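Local coordinates for protein probable zinc protease PqqL (Escherichia coli, PDB 6OFT) that forms the first half of a periplasmic protein that is probably a zinc-dependent endopeptidase of the M16 family, at residues 164-169 and 313-318; 245-250 and 433-438. All coordinates share one frame; numbering follows the deposited sequence.

Contact 1 of 2, residues 164-169 and 313-318; sequences TRNLDR and IAPDYQ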
ATOM      1  N   THR A 164      -2.388   0.296 -16.767  1.00 23.39           N
ATOM      2  CA  THR A 164      -3.190   0.051 -15.564  1.00 22.49           C
ATOM      3  C   THR A 164      -4.412   0.975 -15.621  1.00 26.16           C
ATOM      4  O   THR A 164      -4.330   2.046 -16.213  1.00 25.04           O
ATOM      5  CB  THR A 164      -2.401   0.341 -14.271  1.00 26.61           C
ATOM      6  OG1 THR A 164      -2.117   1.724 -14.197  1.00 24.08           O
ATOM      7  CG2 THR A 164      -1.116  -0.448 -14.151  1.00 27.57           C
ATOM      8  N   ARG A 165      -5.517   0.607 -14.948  1.00 24.57           N
ATOM      9  CA  ARG A 165      -6.678   1.500 -14.834  1.00 25.00           C
ATOM     10  C   ARG A 165      -6.285   2.675 -13.879  1.00 27.54           C
ATOM     11  O   ARG A 165      -6.768   3.797 -14.047  1.00 26.72           O
ATOM     12  CB  ARG A 165      -7.905   0.712 -14.327  1.00 25.60           C
ATOM     13  CG  ARG A 165      -9.109   1.545 -13.909  1.00 28.93           C
ATOM     14  CD  ARG A 165      -9.846   2.216 -15.048  1.00 29.37           C
ATOM     15  NE  ARG A 165     -11.168   2.616 -14.582  1.00 27.86           N
ATOM     16  CZ  ARG A 165     -12.189   2.929 -15.368  1.00 36.90           C
ATOM     17  NH1 ARG A 165     -12.047   2.922 -16.689  1.00 28.01           N
ATOM     18  NH2 ARG A 165     -13.363   3.239 -14.842  1.00 25.75           N
ATOM     19  N   ASN A 166      -5.364   2.394 -12.918  1.00 22.14           N
ATOM     20  CA  ASN A 166      -4.778   3.323 -11.940  1.00 21.78           C
ATOM     21  C   ASN A 166      -4.187   4.560 -12.610  1.00 27.22           C
ATOM     22  O   ASN A 166      -4.250   5.653 -12.035  1.00 27.35           O
ATOM     23  CB  ASN A 166      -3.678   2.607 -11.123  1.00 19.17           C
ATOM     24  CG  ASN A 166      -4.188   1.397 -10.387  1.00 26.92           C
ATOM     25  OD1 ASN A 166      -4.573   0.402 -10.992  1.00 22.26           O
ATOM     26  ND2 ASN A 166      -4.227   1.460  -9.062  1.00 15.38           N
ATOM     27  N   LEU A 167      -3.606   4.391 -13.824  1.00 23.21           N
ATOM     28  CA  LEU A 167      -3.015   5.499 -14.578  1.00 22.62           C
ATOM     29  C   LEU A 167      -4.066   6.606 -14.840  1.00 28.37           C
ATOM     30  O   LEU A 167      -3.784   7.782 -14.663  1.00 28.66           O
ATOM     31  CB  LEU A 167      -2.394   4.980 -15.901  1.00 22.26           C
ATOM     32  CG  LEU A 167      -1.783   6.026 -16.883  1.00 26.77           C
ATOM     33  CD1 LEU A 167      -0.465   6.612 -16.340  1.00 26.55           C
ATOM     34  CD2 LEU A 167      -1.551   5.406 -18.268  1.00 27.21           C
ATOM     35  N   ASP A 168      -5.278   6.215 -15.204  1.00 26.82           N
ATOM     36  CA  ASP A 168      -6.374   7.130 -15.533  1.00 28.22           C
ATOM     37  C   ASP A 168      -7.291   7.507 -14.347  1.00 30.99           C
ATOM     38  O   ASP A 168      -8.291   8.208 -14.554  1.00 29.57           O
ATOM     39  CB  ASP A 168      -7.213   6.479 -16.650  1.00 31.31           C
ATOM     40  CG  ASP A 168      -6.411   6.242 -17.920  1.00 47.86           C
ATOM     41  OD1 ASP A 168      -5.994   7.233 -18.548  1.00 48.26           O
ATOM     42  OD2 ASP A 168      -6.190   5.061 -18.273  1.00 56.89           O
ATOM     43  N   ARG A 169      -6.979   7.016 -13.132  1.00 28.18           N
ATOM     44  CA  ARG A 169      -7.840   7.184 -11.963  1.00 27.45           C
ATOM     45  C   ARG A 169      -7.135   7.625 -10.668  1.00 32.53           C
ATOM     46  O   ARG A 169      -7.411   7.061  -9.605  1.00 32.09           O
ATOM     47  CB  ARG A 169      -8.652   5.890 -11.717  1.00 24.61           C
ATOM     48  CG  ARG A 169      -9.691   5.548 -12.805  1.00 26.67           C
ATOM     49  CD  ARG A 169     -10.746   6.646 -12.934  1.00 22.62           C
ATOM     50  NE  ARG A 169     -11.793   6.335 -13.908  1.00 31.60           N
ATOM     51  CZ  ARG A 169     -11.719   6.612 -15.206  1.00 41.49           C
ATOM     52  NH1 ARG A 169     -10.627   7.172 -15.710  1.00 25.72           N
ATOM     53  NH2 ARG A 169     -12.732   6.320 -16.010  1.00 31.41           N
ATOM     54  N   ILE A 313       1.455  -1.708  -7.663  1.00 25.43           N
ATOM     55  CA  ILE A 313       1.207  -0.658  -8.657  1.00 24.68           C
ATOM     56  C   ILE A 313      -0.248  -0.680  -9.153  1.00 27.22           C
ATOM     57  O   ILE A 313      -0.727   0.316  -9.690  1.00 26.48           O
ATOM     58  CB  ILE A 313       2.245  -0.656  -9.823  1.00 28.31           C
ATOM     59  CG1 ILE A 313       2.137  -1.922 -10.714  1.00 28.10           C
ATOM     60  CG2 ILE A 313       3.688  -0.439  -9.289  1.00 29.65           C
ATOM     61  CD1 ILE A 313       2.924  -1.857 -12.045  1.00 32.71           C
ATOM     62  N   ALA A 314      -0.933  -1.821  -8.980  1.00 22.31           N
ATOM     63  CA  ALA A 314      -2.323  -2.050  -9.381  1.00 21.92           C
ATOM     64  C   ALA A 314      -2.849  -3.251  -8.537  1.00 26.26           C
ATOM     65  O   ALA A 314      -2.014  -3.912  -7.904  1.00 24.53           O
ATOM     66  CB  ALA A 314      -2.367  -2.381 -10.872  1.00 22.69           C
ATOM     67  N   PRO A 315      -4.181  -3.572  -8.483  1.00 23.37           N
ATOM     68  CA  PRO A 315      -4.618  -4.735  -7.666  1.00 22.99           C
ATOM     69  C   PRO A 315      -3.947  -6.076  -8.030  1.00 26.16           C
ATOM     70  O   PRO A 315      -3.802  -6.929  -7.166  1.00 23.75           O
ATOM     71  CB  PRO A 315      -6.142  -4.789  -7.901  1.00 24.63           C
ATOM     72  CG  PRO A 315      -6.517  -3.392  -8.321  1.00 28.89           C
ATOM     73  CD  PRO A 315      -5.338  -2.911  -9.131  1.00 24.48           C
ATOM     74  N   ASP A 316      -3.528  -6.257  -9.303  1.00 22.69           N
ATOM     75  CA  ASP A 316      -2.924  -7.506  -9.795  1.00 22.30           C
ATOM     76  C   ASP A 316      -1.428  -7.406 -10.116  1.00 24.96           C
ATOM     77  O   ASP A 316      -0.883  -8.339 -10.700  1.00 24.63           O
ATOM     78  CB  ASP A 316      -3.668  -7.919 -11.079  1.00 24.03           C
ATOM     79  CG  ASP A 316      -3.556  -6.935 -12.244  1.00 29.80           C
ATOM     80  OD1 ASP A 316      -3.130  -5.779 -12.015  1.00 29.75           O
ATOM     81  OD2 ASP A 316      -3.889  -7.325 -13.384  1.00 30.88           O
ATOM     82  N   TYR A 317      -0.790  -6.258  -9.818  1.00 21.61           N
ATOM     83  CA  TYR A 317       0.560  -5.976 -10.279  1.00 20.59           C
ATOM     84  C   TYR A 317       1.470  -5.266  -9.315  1.00 25.04           C
ATOM     85  O   TYR A 317       1.033  -4.466  -8.487  1.00 25.56           O
ATOM     86  CB  TYR A 317       0.479  -5.151 -11.586  1.00 20.80           C
ATOM     87  CG  TYR A 317       1.009  -5.859 -12.818  1.00 21.83           C
ATOM     88  CD1 TYR A 317       0.316  -6.928 -13.385  1.00 23.59           C
ATOM     89  CD2 TYR A 317       2.160  -5.413 -13.460  1.00 22.18           C
ATOM     90  CE1 TYR A 317       0.760  -7.539 -14.557  1.00 23.27           C
ATOM     91  CE2 TYR A 317       2.619  -6.020 -14.627  1.00 22.81           C
ATOM     92  CZ  TYR A 317       1.921  -7.090 -15.167  1.00 29.43           C
ATOM     93  OH  TYR A 317       2.367  -7.697 -16.319  1.00 28.35           O
ATOM     94  N   GLN A 318       2.770  -5.517  -9.491  1.00 22.30           N
ATOM     95  CA  GLN A 318       3.825  -4.933  -8.682  1.00 21.95           C
ATOM     96  C   GLN A 318       5.041  -4.493  -9.501  1.00 24.39           C
ATOM     97  O   GLN A 318       5.235  -4.906 -10.652  1.00 21.18           O
ATOM     98  CB  GLN A 318       4.283  -5.949  -7.619  1.00 23.44           C
ATOM     99  CG  GLN A 318       5.043  -7.169  -8.166  1.00 26.73           C
ATOM    100  CD  GLN A 318       5.405  -8.149  -7.087  1.00 41.35           C
ATOM    101  OE1 GLN A 318       5.907  -7.770  -6.036  1.00 39.14           O
ATOM    102  NE2 GLN A 318       5.174  -9.433  -7.323  1.00 26.91           N
TER

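Contact 2 of 2, residues 245-250 and 433-438; sequences NIINDK and EQMVNN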
ATOM      1  N   ASN A 245      14.241   7.202 -18.060  1.00 23.24           N
ATOM      2  CA  ASN A 245      13.773   8.484 -17.521  1.00 23.67           C
ATOM      3  C   ASN A 245      14.809   9.163 -16.633  1.00 27.36           C
ATOM      4  O   ASN A 245      15.569   8.495 -15.937  1.00 24.84           O
ATOM      5  CB  ASN A 245      12.481   8.287 -16.700  1.00 23.27           C
ATOM      6  CG  ASN A 245      11.724   9.572 -16.440  1.00 37.21           C
ATOM      7  OD1 ASN A 245      11.886  10.565 -17.136  1.00 29.72           O
ATOM      8  ND2 ASN A 245      10.887   9.586 -15.429  1.00 29.82           N
ATOM      9  N   ILE A 246      14.825  10.494 -16.655  1.00 25.61           N
ATOM     10  CA  ILE A 246      15.669  11.293 -15.769  1.00 25.94           C
ATOM     11  C   ILE A 246      14.719  12.266 -15.090  1.00 30.26           C
ATOM     12  O   ILE A 246      13.976  12.974 -15.778  1.00 29.05           O
ATOM     13  CB  ILE A 246      16.893  11.994 -16.443  1.00 29.53           C
ATOM     14  CG1 ILE A 246      17.859  10.977 -17.110  1.00 29.10           C
ATOM     15  CG2 ILE A 246      17.660  12.889 -15.432  1.00 30.33           C
ATOM     16  CD1 ILE A 246      18.854  11.643 -18.191  1.00 28.81           C
ATOM     17  N   ILE A 247      14.664  12.218 -13.744  1.00 27.62           N
ATOM     18  CA  ILE A 247      13.809  13.100 -12.953  1.00 27.39           C
ATOM     19  C   ILE A 247      14.683  14.225 -12.441  1.00 33.21           C
ATOM     20  O   ILE A 247      15.577  13.994 -11.627  1.00 31.89           O
ATOM     21  CB  ILE A 247      13.029  12.377 -11.812  1.00 29.19           C
ATOM     22  CG1 ILE A 247      12.174  11.219 -12.374  1.00 28.43           C
ATOM     23  CG2 ILE A 247      12.164  13.391 -11.016  1.00 29.79           C
ATOM     24  CD1 ILE A 247      11.547  10.345 -11.375  1.00 24.91           C
ATOM     25  N   ASN A 248      14.449  15.433 -12.954  1.00 32.44           N
ATOM     26  CA  ASN A 248      15.198  16.609 -12.548  1.00 34.04           C
ATOM     27  C   ASN A 248      14.308  17.482 -11.643  1.00 40.91           C
ATOM     28  O   ASN A 248      13.326  18.073 -12.111  1.00 40.92           O
ATOM     29  CB  ASN A 248      15.707  17.382 -13.777  1.00 35.34           C
ATOM     30  CG  ASN A 248      16.793  18.403 -13.493  1.00 52.10           C
ATOM     31  OD1 ASN A 248      16.856  19.028 -12.423  1.00 44.28           O
ATOM     32  ND2 ASN A 248      17.674  18.604 -14.463  1.00 41.46           N
ATOM     33  N   ASP A 249      14.630  17.514 -10.339  1.00 38.40           N
ATOM     34  CA  ASP A 249      13.902  18.311  -9.343  1.00 38.88           C
ATOM     35  C   ASP A 249      14.887  18.830  -8.309  1.00 44.82           C
ATOM     36  O   ASP A 249      15.469  18.046  -7.558  1.00 44.42           O
ATOM     37  CB  ASP A 249      12.766  17.503  -8.686  1.00 39.81           C
ATOM     38  CG  ASP A 249      11.679  18.308  -7.970  1.00 47.97           C
ATOM     39  OD1 ASP A 249      10.508  17.889  -8.014  1.00 47.35           O
ATOM     40  OD2 ASP A 249      12.009  19.347  -7.346  1.00 52.27           O
ATOM     41  N   LYS A 250      15.065  20.159  -8.274  1.00 44.18           N
ATOM     42  CA  LYS A 250      16.000  20.857  -7.383  1.00 44.89           C
ATOM     43  C   LYS A 250      15.687  20.658  -5.902  1.00 48.59           C
ATOM     44  O   LYS A 250      16.598  20.748  -5.079  1.00 48.79           O
ATOM     45  CB  LYS A 250      16.104  22.352  -7.740  1.00 48.38           C
ATOM     46  CG  LYS A 250      16.452  22.610  -9.207  1.00 63.51           C
ATOM     47  CD  LYS A 250      17.577  23.625  -9.386  1.00 73.41           C
ATOM     48  CE  LYS A 250      17.791  23.997 -10.837  1.00 84.42           C
ATOM     49  NZ  LYS A 250      18.290  22.854 -11.654  1.00 93.92           N
ATOM     50  N   GLU A 433      15.937   4.591 -14.410  1.00 24.26           N
ATOM     51  CA  GLU A 433      15.602   5.911 -13.917  1.00 24.44           C
ATOM     52  C   GLU A 433      16.737   6.555 -13.134  1.00 27.72           C
ATOM     53  O   GLU A 433      17.316   5.932 -12.252  1.00 26.61           O
ATOM     54  CB  GLU A 433      14.336   5.829 -13.055  1.00 25.32           C
ATOM     55  CG  GLU A 433      13.810   7.168 -12.576  1.00 30.35           C
ATOM     56  CD  GLU A 433      12.879   6.977 -11.403  1.00 40.62           C
ATOM     57  OE1 GLU A 433      11.669   6.770 -11.642  1.00 28.12           O
ATOM     58  OE2 GLU A 433      13.363   6.988 -10.249  1.00 32.42           O
ATOM     59  N   GLN A 434      17.013   7.821 -13.436  1.00 24.80           N
ATOM     60  CA  GLN A 434      17.994   8.615 -12.715  1.00 25.07           C
ATOM     61  C   GLN A 434      17.311   9.810 -12.096  1.00 29.69           C
ATOM     62  O   GLN A 434      16.400  10.373 -12.692  1.00 27.67           O
ATOM     63  CB  GLN A 434      19.151   9.059 -13.613  1.00 26.78           C
ATOM     64  CG  GLN A 434      20.207   7.966 -13.772  1.00 29.67           C
ATOM     65  CD  GLN A 434      21.152   8.234 -14.904  1.00 33.76           C
ATOM     66  OE1 GLN A 434      22.356   8.407 -14.714  1.00 31.86           O
ATOM     67  NE2 GLN A 434      20.633   8.257 -16.113  1.00 25.71           N
ATOM     68  N   MET A 435      17.760  10.201 -10.907  1.00 27.95           N
ATOM     69  CA  MET A 435      17.224  11.351 -10.187  1.00 27.80           C
ATOM     70  C   MET A 435      18.347  12.337  -9.979  1.00 32.16           C
ATOM     71  O   MET A 435      19.426  11.944  -9.539  1.00 31.04           O
ATOM     72  CB  MET A 435      16.587  10.911  -8.866  1.00 29.63           C
ATOM     73  CG  MET A 435      15.243  10.251  -9.069  1.00 32.67           C
ATOM     74  SD  MET A 435      14.499   9.592  -7.563  1.00 36.61           S
ATOM     75  CE  MET A 435      14.103  11.148  -6.663  1.00 33.47           C
ATOM     76  N   VAL A 436      18.136  13.588 -10.428  1.00 30.47           N
ATOM     77  CA  VAL A 436      19.118  14.681 -10.359  1.00 31.40           C
ATOM     78  C   VAL A 436      18.496  15.931  -9.711  1.00 36.99           C
ATOM     79  O   VAL A 436      17.302  16.182  -9.895  1.00 35.93           O
ATOM     80  CB  VAL A 436      19.836  14.977 -11.705  1.00 35.08           C
ATOM     81  CG1 VAL A 436      20.692  13.793 -12.133  1.00 34.91           C
ATOM     82  CG2 VAL A 436      18.857  15.366 -12.815  1.00 34.62           C
ATOM     83  N   ASN A 437      19.284  16.673  -8.913  1.00 36.04           N
ATOM     84  CA  ASN A 437      18.758  17.854  -8.208  1.00 36.88           C
ATOM     85  C   ASN A 437      19.540  19.153  -8.469  1.00 42.88           C
ATOM     86  O   ASN A 437      19.233  20.186  -7.879  1.00 43.55           O
ATOM     87  CB  ASN A 437      18.617  17.580  -6.699  1.00 35.92           C
ATOM     88  CG  ASN A 437      19.878  17.189  -5.968  1.00 44.87           C
ATOM     89  OD1 ASN A 437      21.005  17.306  -6.468  1.00 33.62           O
ATOM     90  ND2 ASN A 437      19.698  16.712  -4.752  1.00 38.29           N
ATOM     91  N   ASN A 438      20.529  19.102  -9.360  1.00 40.39           N
ATOM     92  CA  ASN A 438      21.339  20.256  -9.764  1.00 40.97           C
ATOM     93  C   ASN A 438      21.842  20.002 -11.176  1.00 45.74           C
ATOM     94  O   ASN A 438      21.733  18.870 -11.667  1.00 43.81           O
ATOM     95  CB  ASN A 438      22.480  20.545  -8.769  1.00 39.08           C
ATOM     96  CG  ASN A 438      23.489  19.436  -8.627  1.00 53.44           C
ATOM     97  OD1 ASN A 438      24.375  19.257  -9.471  1.00 49.79           O
ATOM     98  ND2 ASN A 438      23.389  18.675  -7.550  1.00 39.36           N
TER
HETATM   99  O   HOH W   1      17.994   7.147 -16.768  1.00 25.62           O
HETATM  100  O   HOH W   2      10.518   7.178 -14.023  1.00 26.22           O

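Contact 1 of 2, residues 164-169 and 313-318
Asn166 lays its carboxamide against the backbone and methyl group of Ala314. OD1 of Asn166 sits 3.6 Å from CB of Ala314 and also reaches CD of Pro315. ND2 of Asn166 is 3.7 Å from O of Ile313, a van der Waals touch. CG of Asn166 stands anti to the carbonyl carbon (chi1 -59°), which brings it to 3.7 Å from O of Ile313. Tyr93 also touches Asn166. Thr164 adds a methyl touch, with its CG2 4.0 Å from CB of Ala314. An alanine here in place of Asn166 would probably open a gap beside Ala314 and Pro315, leaving the Ala314 methyl with the Thr164 methyl as its main neighbour.

Within 164-169, polar bonds fix the turn. OG1 of Thr164 accepts from N of Leu167 at 3.1 Å, an ST motif, and also bonds to O of Leu161. NH1 of Arg169 reaches O of Asp168 at 2.8 Å, and its NH2 salt-bridges Asp47. In 313-318, N of Ile313 bonds to O of Tyr317.

A type I turn runs from Ala314 to Tyr317. Ile313 and Ala314 both face Tyr317, a classic beta bulge. The loop after helix 148-160 thus packs on the bulged end of a beta hairpin, joining the two M16 family regions.

Contact 2 of 2, residues 245-250 and 433-438
Ile247 crosses Glu433, its CD1 lying 3.6 Å from OE1 of the carboxylate. CG of Glu433 is anti to its backbone N (chi1 -175°), which puts CG 4.1 Å from CD1 of Ile247. On the same face, CB of Ile247 meets CG of Met435 at 4.1 Å. The other face carries Ile246, Asn248, Gln434 and Val436. There CG2 of Val436 takes contacts from two neighbours. CG2 of Ile246 lies 3.8 Å from CG2 of Val436, and CG of Asn248 lies 3.7 Å from the same Val436 methyl. Ile246 and Gln434 run side by side.

The backbone bonds hold the strands in register. Four hydrogen bonds link them: Gln434 N to Asn245 O, Ile247 N to Gln434 O, Val436 N to Ile247 O and Asp249 N to Val436 O. The shortest, from N of Ile247 to O of Gln434, is 2.7 Å and nearly straight (170°). Two waters add bridges. One joins O of Asn245 to NE2 of Gln434, which also bonds to O of Leu446. The other accepts from ND2 of Asn245 at 2.8 Å and donates to OE1 of Glu433 at 2.7 Å.

Further out, Arg156 and Arg323 form salt bridges with the Glu433 carboxylate, which probably favours its charged form. Arg151 pairs with Asp249. Thr152 of helix 148-160 touches Ile247 and Met435, while Ala442 of helix 439-444 touches Asn248 and Val436. Asn438 is the N-cap of that helix, its OD1 accepting from N of Ala441 and its ND2 bonding to OD1 of Asp329. ND2 of Asn248 bonds to Glu439.

This is a parallel strand pair at the edge of a mixed five-stranded sheet, with helices packed on both faces, in the second M16-type domain of the chain.

In the fold
Contacts 1 and 2 lie at the two edges of one five-stranded sheet. Contact 1 reaches the end of strand 303-314, and contact 2 holds edge strand 242-248 against 430-436. Their centres are 24 Å apart and their nearest atoms about 11 Å, so they do not touch. Helix 148-160 connects them. Its Arg156 pairs with Glu433 in contact 2, while the next residue, Arg157, bonds to O of Leu167 in contact 1. The segments alternate along the chain. Both contacts lie away from the predicted zinc ligands His54, His58 and Glu134 and the predicted proton acceptor Glu57.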